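Local coordinates for COPII coat assembly protein SEC16 (Saccharomyces cerevisiae, PDB 3MZK), which helps initiate assembly of the COPII coat that forms transport vesicles at the endoplasmic reticulum and selects their cargo, and also takes part in autophagy, at residues 372-386 and 399-411. Numbering follows the deposited sequence.
Sequences NSLGTKYTDYLSSSV and LTRELSEVASRLS
The axes of helices 372-386 and 399-409 come within 10.0 Å of each other and run nearly antiparallel, with 152° between their directions. Thr-379 and Ala-407 have their CA atoms close, between one end where Asn-372 lies level with Leu-410 and another where Val-386 lies level with Thr-400. Leu-403 is the knob in the middle: with its CG anti to the backbone N (chi1 -179°), the fork drops among Thr-379, Leu-382, Ser-383 and Val-386. Leu-403 CD1 rests 4.0 Å from Thr-379 CA, while Leu-403 CD2 meets Ser-383 OG at 3.8 Å and also touches Val-386 CG2. That hydroxyl is already spent within its own helix, donating to Thr-379 O, so it offers Leu-403 a satisfied surface. Leu-410, the first residue to leave the helical conformation, fills the next position. Its CD1 lies beside Thr-379 CG2 and Gly-375 O; Leu-410 CD2 sits 4.0 Å from Asn-372 CA. Thr-379 OG1, between the backbone N and the carbonyl carbon (chi1 70°), hydrogen-bonds to Thr-376 O at 3.2 Å, and CG2 is presented to the opposing helix. A serine in place of Thr-379 would probably open a gap beside Leu-410 CD1 and Ala-407 by losing that methyl. At the far end Val-386 CG1 lies 3.7 Å from Thr-400 OG1, which hydrogen-bonds to Thr-396 O in its own helix. Helix 356-368 packs against this pair through Leu-382, Leu-399, Val-406 and Leu-410, while Glu-405 bonds to a chain of another protein. With no hydrogen bond joining the two helices, this antiparallel hairpin, the last two helices modelled, within the Sec23-binding domain, is held by apolar fit, the hydroxyls of Thr-379, Ser-383 and Thr-400 being bonded to carbonyls of their own helices.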
loop_
_atom_site.group_PDB
_atom_site.type_symbol
_atom_site.label_atom_id
_atom_site.label_comp_id
_atom_site.label_asym_id
_atom_site.label_seq_id
_atom_site.Cartn_x
_atom_site.Cartn_y
_atom_site.Cartn_z
ATOM N N ASN B 372 1.045 43.067 33.435
ATOM C CA ASN B 372 1.520 42.069 34.388
ATOM C C ASN B 372 0.518 40.938 34.616
ATOM O O ASN B 372 0.907 39.808 34.918
ATOM C CB ASN B 372 1.886 42.727 35.723
ATOM C CG ASN B 372 3.061 43.682 35.605
ATOM O OD1 ASN B 372 3.322 44.240 34.539
ATOM N ND2 ASN B 372 3.777 43.872 36.704
ATOM N N SER B 373 -0.767 41.246 34.470
ATOM C CA SER B 373 -1.828 40.264 34.680
ATOM C C SER B 373 -1.696 39.059 33.745
ATOM O O SER B 373 -1.467 37.934 34.195
ATOM C CB SER B 373 -3.199 40.916 34.499
ATOM O OG SER B 373 -3.342 41.442 33.190
ATOM N N LEU B 374 -1.854 39.300 32.447
ATOM C CA LEU B 374 -1.689 38.255 31.446
ATOM C C LEU B 374 -0.277 37.690 31.495
ATOM O O LEU B 374 -0.047 36.530 31.148
ATOM C CB LEU B 374 -1.969 38.806 30.048
ATOM C CG LEU B 374 -3.403 39.211 29.718
ATOM C CD1 LEU B 374 -3.450 39.957 28.396
ATOM C CD2 LEU B 374 -4.301 37.983 29.686
ATOM N N GLY B 375 0.665 38.525 31.922
ATOM C CA GLY B 375 2.058 38.136 32.014
ATOM C C GLY B 375 2.279 36.921 32.889
ATOM O O GLY B 375 2.934 35.969 32.473
ATOM N N THR B 376 1.735 36.950 34.103
ATOM C CA THR B 376 1.874 35.827 35.027
ATOM C C THR B 376 1.085 34.613 34.550
ATOM O O THR B 376 1.489 33.476 34.790
ATOM C CB THR B 376 1.443 36.194 36.458
ATOM O OG1 THR B 376 0.093 36.675 36.442
ATOM C CG2 THR B 376 2.346 37.268 37.023
ATOM N N LYS B 377 -0.036 34.851 33.876
ATOM C CA LYS B 377 -0.799 33.753 33.282
ATOM C C LYS B 377 0.108 32.914 32.399
ATOM O O LYS B 377 -0.031 31.698 32.336
ATOM C CB LYS B 377 -1.988 34.269 32.469
ATOM C CG LYS B 377 -3.228 34.583 33.292
ATOM C CD LYS B 377 -4.420 34.888 32.394
ATOM C CE LYS B 377 -5.692 35.064 33.204
ATOM N NZ LYS B 377 -6.880 35.234 32.323
ATOM N N TYR B 378 1.046 33.576 31.727
ATOM C CA TYR B 378 1.997 32.897 30.851
ATOM C C TYR B 378 3.149 32.249 31.609
ATOM O O TYR B 378 3.433 31.068 31.420
ATOM C CB TYR B 378 2.539 33.854 29.790
ATOM C CG TYR B 378 1.753 33.820 28.503
ATOM C CD1 TYR B 378 2.120 32.970 27.465
ATOM C CD2 TYR B 378 0.632 34.620 28.331
ATOM C CE1 TYR B 378 1.394 32.928 26.287
ATOM C CE2 TYR B 378 -0.097 34.586 27.157
ATOM C CZ TYR B 378 0.286 33.740 26.140
ATOM O OH TYR B 378 -0.444 33.709 24.971
ATOM N N THR B 379 3.813 33.016 32.463
ATOM C CA THR B 379 4.927 32.477 33.236
ATOM C C THR B 379 4.498 31.243 34.032
ATOM O O THR B 379 5.221 30.249 34.092
ATOM C CB THR B 379 5.554 33.533 34.177
ATOM O OG1 THR B 379 4.648 33.841 35.244
ATOM C CG2 THR B 379 5.894 34.800 33.406
ATOM N N ASP B 380 3.314 31.302 34.629
ATOM C CA ASP B 380 2.790 30.166 35.379
ATOM C C ASP B 380 2.575 28.948 34.485
ATOM O O ASP B 380 3.087 27.860 34.766
ATOM C CB ASP B 380 1.495 30.546 36.094
ATOM C CG ASP B 380 1.746 31.320 37.376
ATOM O OD1 ASP B 380 2.910 31.690 37.640
ATOM O OD2 ASP B 380 0.775 31.565 38.120
ATOM N N TYR B 381 1.820 29.132 33.407
ATOM C CA TYR B 381 1.586 28.048 32.468
ATOM C C TYR B 381 2.902 27.500 31.936
ATOM O O TYR B 381 3.082 26.285 31.829
ATOM C CB TYR B 381 0.708 28.511 31.306
ATOM C CG TYR B 381 0.672 27.531 30.155
ATOM C CD1 TYR B 381 -0.079 26.363 30.231
ATOM C CD2 TYR B 381 1.392 27.772 28.993
ATOM C CE1 TYR B 381 -0.109 25.464 29.179
ATOM C CE2 TYR B 381 1.368 26.881 27.936
ATOM C CZ TYR B 381 0.617 25.729 28.035
ATOM O OH TYR B 381 0.590 24.842 26.982
ATOM N N LEU B 382 3.820 28.402 31.604
ATOM C CA LEU B 382 5.093 28.006 31.019
ATOM C C LEU B 382 5.942 27.228 32.010
ATOM O O LEU B 382 6.729 26.370 31.617
ATOM C CB LEU B 382 5.851 29.226 30.500
ATOM C CG LEU B 382 5.261 29.870 29.243
ATOM C CD1 LEU B 382 5.941 31.195 28.933
ATOM C CD2 LEU B 382 5.364 28.914 28.064
ATOM N N SER B 383 5.775 27.525 33.295
ATOM C CA SER B 383 6.493 26.800 34.335
ATOM C C SER B 383 6.181 25.312 34.262
ATOM O O SER B 383 7.080 24.485 34.121
ATOM C CB SER B 383 6.157 27.352 35.723
ATOM O OG SER B 383 6.799 28.597 35.944
ATOM N N SER B 384 4.902 24.973 34.349
ATOM C CA SER B 384 4.486 23.578 34.259
ATOM C C SER B 384 4.919 22.990 32.924
ATOM O O SER B 384 5.315 21.827 32.837
ATOM C CB SER B 384 2.972 23.460 34.416
ATOM O OG SER B 384 2.303 24.187 33.401
ATOM N N SER B 385 4.842 23.811 31.885
ATOM C CA SER B 385 5.243 23.403 30.551
ATOM C C SER B 385 6.717 22.983 30.514
ATOM O O SER B 385 7.065 21.967 29.912
ATOM C CB SER B 385 4.980 24.541 29.563
ATOM O OG SER B 385 4.994 24.087 28.225
ATOM N N VAL B 386 7.575 23.761 31.172
ATOM C CA VAL B 386 9.015 23.498 31.186
ATOM C C VAL B 386 9.396 22.381 32.156
ATOM O O VAL B 386 10.269 21.563 31.859
ATOM C CB VAL B 386 9.824 24.767 31.548
ATOM C CG1 VAL B 386 11.311 24.452 31.619
ATOM C CG2 VAL B 386 9.563 25.877 30.545
ATOM N N LEU B 399 15.866 27.807 29.358
ATOM C CA LEU B 399 14.474 28.250 29.459
ATOM C C LEU B 399 14.079 28.516 30.907
ATOM O O LEU B 399 13.340 29.454 31.197
ATOM C CB LEU B 399 13.518 27.220 28.853
ATOM C CG LEU B 399 13.517 27.074 27.334
ATOM C CD1 LEU B 399 12.773 25.810 26.924
ATOM C CD2 LEU B 399 12.912 28.301 26.684
ATOM N N THR B 400 14.575 27.687 31.815
ATOM C CA THR B 400 14.252 27.849 33.221
ATOM C C THR B 400 14.793 29.174 33.739
ATOM O O THR B 400 14.087 29.935 34.404
ATOM C CB THR B 400 14.824 26.706 34.064
ATOM O OG1 THR B 400 14.286 25.466 33.597
ATOM C CG2 THR B 400 14.452 26.893 35.524
ATOM N N ARG B 401 16.051 29.448 33.429
ATOM C CA ARG B 401 16.674 30.691 33.853
ATOM C C ARG B 401 15.926 31.882 33.264
ATOM O O ARG B 401 15.509 32.787 33.986
ATOM C CB ARG B 401 18.139 30.717 33.423
ATOM C CG ARG B 401 18.846 32.040 33.664
ATOM C CD ARG B 401 20.229 32.020 33.042
ATOM N NE ARG B 401 20.210 31.381 31.729
ATOM C CZ ARG B 401 19.810 31.983 30.616
ATOM N NH1 ARG B 401 19.398 33.245 30.656
ATOM N NH2 ARG B 401 19.821 31.327 29.463
ATOM N N GLU B 402 15.753 31.861 31.947
ATOM C CA GLU B 402 15.124 32.961 31.232
ATOM C C GLU B 402 13.698 33.175 31.706
ATOM O O GLU B 402 13.198 34.298 31.730
ATOM C CB GLU B 402 15.152 32.692 29.731
ATOM C CG GLU B 402 16.557 32.603 29.167
ATOM C CD GLU B 402 16.579 32.179 27.714
ATOM O OE1 GLU B 402 15.572 31.603 27.237
ATOM O OE2 GLU B 402 17.609 32.423 27.050
ATOM N N LEU B 403 13.049 32.088 32.093
ATOM C CA LEU B 403 11.684 32.162 32.572
ATOM C C LEU B 403 11.664 32.807 33.947
ATOM O O LEU B 403 10.776 33.599 34.251
ATOM C CB LEU B 403 11.066 30.767 32.624
ATOM C CG LEU B 403 9.618 30.685 33.097
ATOM C CD1 LEU B 403 8.731 31.579 32.247
ATOM C CD2 LEU B 403 9.142 29.240 33.069
ATOM N N SER B 404 12.647 32.472 34.776
ATOM C CA SER B 404 12.776 33.092 36.094
ATOM C C SER B 404 12.959 34.603 35.993
ATOM O O SER B 404 12.326 35.362 36.729
ATOM C CB SER B 404 13.940 32.484 36.875
ATOM O OG SER B 404 13.612 31.188 37.336
ATOM N N GLU B 405 13.827 35.031 35.080
ATOM C CA GLU B 405 14.120 36.444 34.907
ATOM C C GLU B 405 12.850 37.224 34.587
ATOM O O GLU B 405 12.566 38.244 35.212
ATOM C CB GLU B 405 15.160 36.653 33.804
ATOM C CG GLU B 405 15.671 38.085 33.700
ATOM C CD GLU B 405 16.405 38.529 34.952
ATOM O OE1 GLU B 405 16.723 37.662 35.794
ATOM O OE2 GLU B 405 16.662 39.745 35.099
ATOM N N VAL B 406 12.089 36.736 33.611
ATOM C CA VAL B 406 10.844 37.384 33.226
ATOM C C VAL B 406 9.850 37.346 34.377
ATOM O O VAL B 406 9.187 38.338 34.675
ATOM C CB VAL B 406 10.221 36.719 31.998
ATOM C CG1 VAL B 406 8.915 37.402 31.641
ATOM C CG2 VAL B 406 11.191 36.760 30.831
ATOM N N ALA B 407 9.753 36.193 35.028
ATOM C CA ALA B 407 8.843 36.040 36.153
ATOM C C ALA B 407 9.181 37.049 37.245
ATOM O O ALA B 407 8.295 37.711 37.774
ATOM C CB ALA B 407 8.890 34.624 36.692
ATOM N N SER B 408 10.464 37.168 37.572
ATOM C CA SER B 408 10.911 38.141 38.566
ATOM C C SER B 408 10.455 39.550 38.198
ATOM O O SER B 408 9.909 40.274 39.029
ATOM C CB SER B 408 12.436 38.115 38.706
ATOM O OG SER B 408 12.887 36.869 39.203
ATOM N N ARG B 409 10.685 39.929 36.945
ATOM C CA ARG B 409 10.351 41.262 36.462
ATOM C C ARG B 409 8.868 41.594 36.609
ATOM O O ARG B 409 8.489 42.762 36.685
ATOM C CB ARG B 409 10.794 41.427 35.005
ATOM C CG ARG B 409 12.257 41.808 34.845
ATOM C CD ARG B 409 12.781 41.483 33.460
ATOM N NE ARG B 409 11.903 41.987 32.414
ATOM C CZ ARG B 409 11.948 41.584 31.150
ATOM N NH1 ARG B 409 12.833 40.670 30.776
ATOM N NH2 ARG B 409 11.107 42.093 30.261
ATOM N N LEU B 410 8.034 40.562 36.657
ATOM C CA LEU B 410 6.591 40.748 36.729
ATOM C C LEU B 410 6.088 40.787 38.170
ATOM O O LEU B 410 5.033 40.245 38.477
ATOM C CB LEU B 410 5.883 39.632 35.957
ATOM C CG LEU B 410 6.087 39.602 34.439
ATOM C CD1 LEU B 410 5.949 38.191 33.896
ATOM C CD2 LEU B 410 5.122 40.544 33.733
ATOM N N SER B 411 6.846 41.429 39.051
ATOM C CA SER B 411 6.436 41.560 40.446
ATOM C C SER B 411 7.327 42.533 41.216
ATOM O O SER B 411 8.409 42.895 40.758
ATOM C CB SER B 411 6.423 40.191 41.132
ATOM O OG SER B 411 7.691 39.568 41.054
#